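Local coordinates for adenovirus single-stranded dna-binding protein (Human adenovirus 5, PDB 1ADU) that coats single-stranded DNA and, by forming multimers, unwinds the template without ATP during the elongation phase of viral strand-displacement replication, at the interface of chains A and B. Numbering follows the deposited sequence. Chains: chain A/B, Adenovirus single-stranded dna-binding protein.

The interface of chains A and B. Residues chain A 342-345; chain B 58, 60, 202, 206, 262-263, 266, 272, 301, 305.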
ATOM      1  N   LEU A 342      -4.060  -2.293   1.137  1.00 33.88           N
ATOM      2  CA  LEU A 342      -5.214  -2.715   0.357  1.00 36.50           C
ATOM      3  C   LEU A 342      -4.656  -3.639  -0.723  1.00 40.03           C
ATOM      4  O   LEU A 342      -3.585  -3.378  -1.284  1.00 44.01           O
ATOM      5  CB  LEU A 342      -5.920  -1.511  -0.270  1.00 35.04           C
ATOM      6  CG  LEU A 342      -6.468  -0.426   0.668  1.00 35.41           C
ATOM      7  CD1 LEU A 342      -7.290   0.575  -0.140  1.00 28.97           C
ATOM      8  CD2 LEU A 342      -7.317  -1.049   1.770  1.00 32.81           C
ATOM      9  N   PRO A 343      -5.351  -4.753  -1.001  1.00 41.21           N
ATOM     10  CA  PRO A 343      -4.910  -5.716  -2.012  1.00 41.56           C
ATOM     11  C   PRO A 343      -4.826  -5.164  -3.431  1.00 42.74           C
ATOM     12  O   PRO A 343      -5.803  -4.617  -3.956  1.00 44.72           O
ATOM     13  CB  PRO A 343      -5.969  -6.814  -1.919  1.00 37.84           C
ATOM     14  CG  PRO A 343      -6.431  -6.722  -0.502  1.00 39.28           C
ATOM     15  CD  PRO A 343      -6.559  -5.241  -0.318  1.00 40.33           C
ATOM     16  N   VAL A 344      -3.647  -5.298  -4.032  1.00 41.25           N
ATOM     17  CA  VAL A 344      -3.423  -4.870  -5.410  1.00 40.65           C
ATOM     18  C   VAL A 344      -3.152  -6.125  -6.227  1.00 39.81           C
ATOM     19  O   VAL A 344      -2.404  -7.010  -5.802  1.00 34.51           O
ATOM     20  CB  VAL A 344      -2.230  -3.899  -5.552  1.00 41.21           C
ATOM     21  CG1 VAL A 344      -2.594  -2.536  -5.004  1.00 44.02           C
ATOM     22  CG2 VAL A 344      -1.006  -4.447  -4.833  1.00 48.82           C
ATOM     23  N   ALA A 345      -3.803  -6.216  -7.378  1.00 42.72           N
ATOM     24  CA  ALA A 345      -3.660  -7.363  -8.265  1.00 50.49           C
ATOM     25  C   ALA A 345      -2.247  -7.556  -8.816  1.00 55.50           C
ATOM     26  O   ALA A 345      -1.306  -6.865  -8.422  1.00 60.23           O
ATOM     27  CB  ALA A 345      -4.650  -7.244  -9.412  1.00 51.83           C
TER
ATOM     28  N   GLN B  58       3.444  -6.397  -0.585  1.00 45.18           N
ATOM     29  CA  GLN B  58       2.692  -6.104   0.629  1.00 45.09           C
ATOM     30  C   GLN B  58       1.482  -7.032   0.732  1.00 40.93           C
ATOM     31  O   GLN B  58       0.694  -7.150  -0.210  1.00 41.51           O
ATOM     32  CB  GLN B  58       2.257  -4.637   0.669  1.00 47.83           C
ATOM     33  CG  GLN B  58       1.450  -4.190  -0.530  1.00 57.44           C
ATOM     34  CD  GLN B  58       0.569  -3.002  -0.214  1.00 67.01           C
ATOM     35  OE1 GLN B  58       0.947  -2.123   0.561  1.00 73.20           O
ATOM     36  NE2 GLN B  58      -0.632  -2.989  -0.777  1.00 70.39           N
ATOM     37  N   THR B  60      -2.083  -8.181   2.686  1.00 25.62           N
ATOM     38  CA  THR B  60      -3.169  -7.672   3.522  1.00 28.11           C
ATOM     39  C   THR B  60      -3.830  -8.824   4.295  1.00 27.18           C
ATOM     40  O   THR B  60      -4.492  -9.683   3.705  1.00 30.10           O
ATOM     41  CB  THR B  60      -4.229  -6.928   2.684  1.00 28.68           C
ATOM     42  OG1 THR B  60      -3.586  -5.936   1.869  1.00 37.03           O
ATOM     43  CG2 THR B  60      -5.237  -6.244   3.589  1.00 26.58           C
ATOM     44  N   PHE B 202     -12.578  -7.875  -7.221  1.00 28.90           N
ATOM     45  CA  PHE B 202     -11.142  -8.045  -7.410  1.00 26.96           C
ATOM     46  C   PHE B 202     -10.847  -8.947  -8.607  1.00 29.79           C
ATOM     47  O   PHE B 202     -10.052  -8.589  -9.482  1.00 33.51           O
ATOM     48  CB  PHE B 202     -10.528  -8.641  -6.141  1.00 23.30           C
ATOM     49  CG  PHE B 202      -9.017  -8.648  -6.119  1.00 22.67           C
ATOM     50  CD1 PHE B 202      -8.308  -7.501  -5.791  1.00 18.38           C
ATOM     51  CD2 PHE B 202      -8.307  -9.824  -6.345  1.00 24.54           C
ATOM     52  CE1 PHE B 202      -6.918  -7.532  -5.689  1.00 17.57           C
ATOM     53  CE2 PHE B 202      -6.916  -9.860  -6.242  1.00 16.93           C
ATOM     54  CZ  PHE B 202      -6.226  -8.714  -5.911  1.00  9.76           C
ATOM     55  N   LEU B 206      -8.840  -7.976 -12.109  1.00 39.55           N
ATOM     56  CA  LEU B 206      -7.671  -8.740 -12.520  1.00 43.17           C
ATOM     57  C   LEU B 206      -7.938  -9.445 -13.867  1.00 45.70           C
ATOM     58  O   LEU B 206      -7.093  -9.427 -14.760  1.00 45.65           O
ATOM     59  CB  LEU B 206      -7.325  -9.761 -11.431  1.00 40.79           C
ATOM     60  CG  LEU B 206      -5.862 -10.118 -11.160  1.00 40.53           C
ATOM     61  CD1 LEU B 206      -5.776 -10.889  -9.862  1.00 39.00           C
ATOM     62  CD2 LEU B 206      -5.257 -10.915 -12.302  1.00 44.70           C
ATOM     63  N   SER B 262      -8.574  -2.806  -9.252  1.00 36.03           N
ATOM     64  CA  SER B 262      -8.448  -3.820  -8.214  1.00 31.73           C
ATOM     65  C   SER B 262      -8.550  -3.139  -6.843  1.00 33.04           C
ATOM     66  O   SER B 262      -9.189  -3.656  -5.920  1.00 32.31           O
ATOM     67  CB  SER B 262      -7.117  -4.563  -8.356  1.00 31.09           C
ATOM     68  OG  SER B 262      -6.011  -3.676  -8.306  1.00 32.62           O
ATOM     69  N   VAL B 263      -7.930  -1.962  -6.728  1.00 32.09           N
ATOM     70  CA  VAL B 263      -7.948  -1.182  -5.488  1.00 24.26           C
ATOM     71  C   VAL B 263      -9.347  -0.622  -5.303  1.00 24.65           C
ATOM     72  O   VAL B 263      -9.818  -0.436  -4.179  1.00 26.73           O
ATOM     73  CB  VAL B 263      -6.936  -0.013  -5.537  1.00 14.41           C
ATOM     74  CG1 VAL B 263      -7.054   0.849  -4.296  1.00 11.88           C
ATOM     75  CG2 VAL B 263      -5.529  -0.555  -5.645  1.00 11.73           C
ATOM     76  N   SER B 266     -11.696  -2.967  -3.226  1.00 26.99           N
ATOM     77  CA  SER B 266     -11.608  -2.840  -1.776  1.00 34.19           C
ATOM     78  C   SER B 266     -12.356  -1.594  -1.308  1.00 37.58           C
ATOM     79  O   SER B 266     -13.079  -1.636  -0.314  1.00 38.01           O
ATOM     80  CB  SER B 266     -10.143  -2.766  -1.325  1.00 31.88           C
ATOM     81  OG  SER B 266      -9.396  -3.871  -1.804  1.00 36.20           O
ATOM     82  N   LEU B 272     -12.504  -8.268   3.695  1.00 27.67           N
ATOM     83  CA  LEU B 272     -11.779  -9.350   3.037  1.00 30.09           C
ATOM     84  C   LEU B 272     -12.040 -10.717   3.661  1.00 30.23           C
ATOM     85  O   LEU B 272     -12.081 -10.850   4.885  1.00 35.27           O
ATOM     86  CB  LEU B 272     -10.270  -9.102   3.107  1.00 32.43           C
ATOM     87  CG  LEU B 272      -9.618  -7.808   2.621  1.00 35.97           C
ATOM     88  CD1 LEU B 272      -8.141  -7.885   2.937  1.00 36.58           C
ATOM     89  CD2 LEU B 272      -9.820  -7.608   1.135  1.00 35.20           C
ATOM     90  N   PRO B 301      -7.717 -12.467  -1.719  1.00 34.58           N
ATOM     91  CA  PRO B 301      -6.935 -11.894  -2.823  1.00 28.81           C
ATOM     92  C   PRO B 301      -5.456 -12.276  -2.808  1.00 24.11           C
ATOM     93  O   PRO B 301      -4.866 -12.496  -3.862  1.00 23.90           O
ATOM     94  CB  PRO B 301      -7.155 -10.389  -2.648  1.00 32.48           C
ATOM     95  CG  PRO B 301      -7.381 -10.246  -1.178  1.00 32.26           C
ATOM     96  CD  PRO B 301      -8.289 -11.394  -0.883  1.00 33.68           C
ATOM     97  N   ASN B 305      -3.190 -14.061  -5.655  1.00 20.98           N
ATOM     98  CA  ASN B 305      -1.905 -13.509  -6.088  1.00 23.36           C
ATOM     99  C   ASN B 305      -0.849 -14.604  -6.017  1.00 25.02           C
ATOM    100  O   ASN B 305       0.011 -14.697  -6.890  1.00 28.38           O
ATOM    101  CB  ASN B 305      -1.468 -12.321  -5.219  1.00 20.19           C
ATOM    102  CG  ASN B 305      -2.050 -10.997  -5.689  1.00 25.02           C
ATOM    103  OD1 ASN B 305      -2.390 -10.825  -6.859  1.00 28.59           O
ATOM    104  ND2 ASN B 305      -2.134 -10.039  -4.777  1.00 26.57           N
TER
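A:Pro343 shows how an extended C-terminal arm can dock on a neighbouring copy of the same protein largely through apolar packing. Its ring points into a groove of chain B, where CG meets CG of B:Pro301 at 3.7 Å, the two prolines crossing obliquely. B:Leu272 brings its CD2 methyl to within 3.9 Å of the same A:Pro343 CG, B:Thr60 crosses the ring at about a right angle, and B:Ser266 sets OG near CD. One residue further along, A:Val344 lies alongside B:Val263, both pointing the same way, with CG1 of the former 3.6 Å from CG2 of the latter. The A:Ala345 methyl then rests against the branch point of B:Leu206, CB to CG 3.6 Å, while B:Phe202 directs its ring tip, CZ, at the alanine CA.

Polar contacts follow the backbone of the arm. The carboxamide ND2 of B:Asn305 donates to the carbonyl O of A:Val344 at 3.2 Å (157° at H), approaching from above the carbonyl plane, although the acceptor lies close to the plane of the amide. B:Ser262 holds OG between its backbone N and carbonyl carbon (chi1 57°), where it accepts a weak, long bond from A:Ala345 N at 3.5 Å. The extended B:Gln58 chain brings NE2 to 3.0 Å from A:Leu342 O, but its N-H points elsewhere, so no hydrogen bond forms.

Within the groove wall, B:Pro301 CB packs over one face of the B:Phe202 ring, towards its rim; CG of that phenylalanine is anti to the backbone N (chi1 -170°), carrying the ring towards the arm.

Docking of this arm probably helps to link copies into multimers. Helices 189-206, 261-268 and 300-318, strand 271-276 and the loop bearing B:Gln58 and B:Thr60 line the groove, which receives a loop near the C-terminus of chain A.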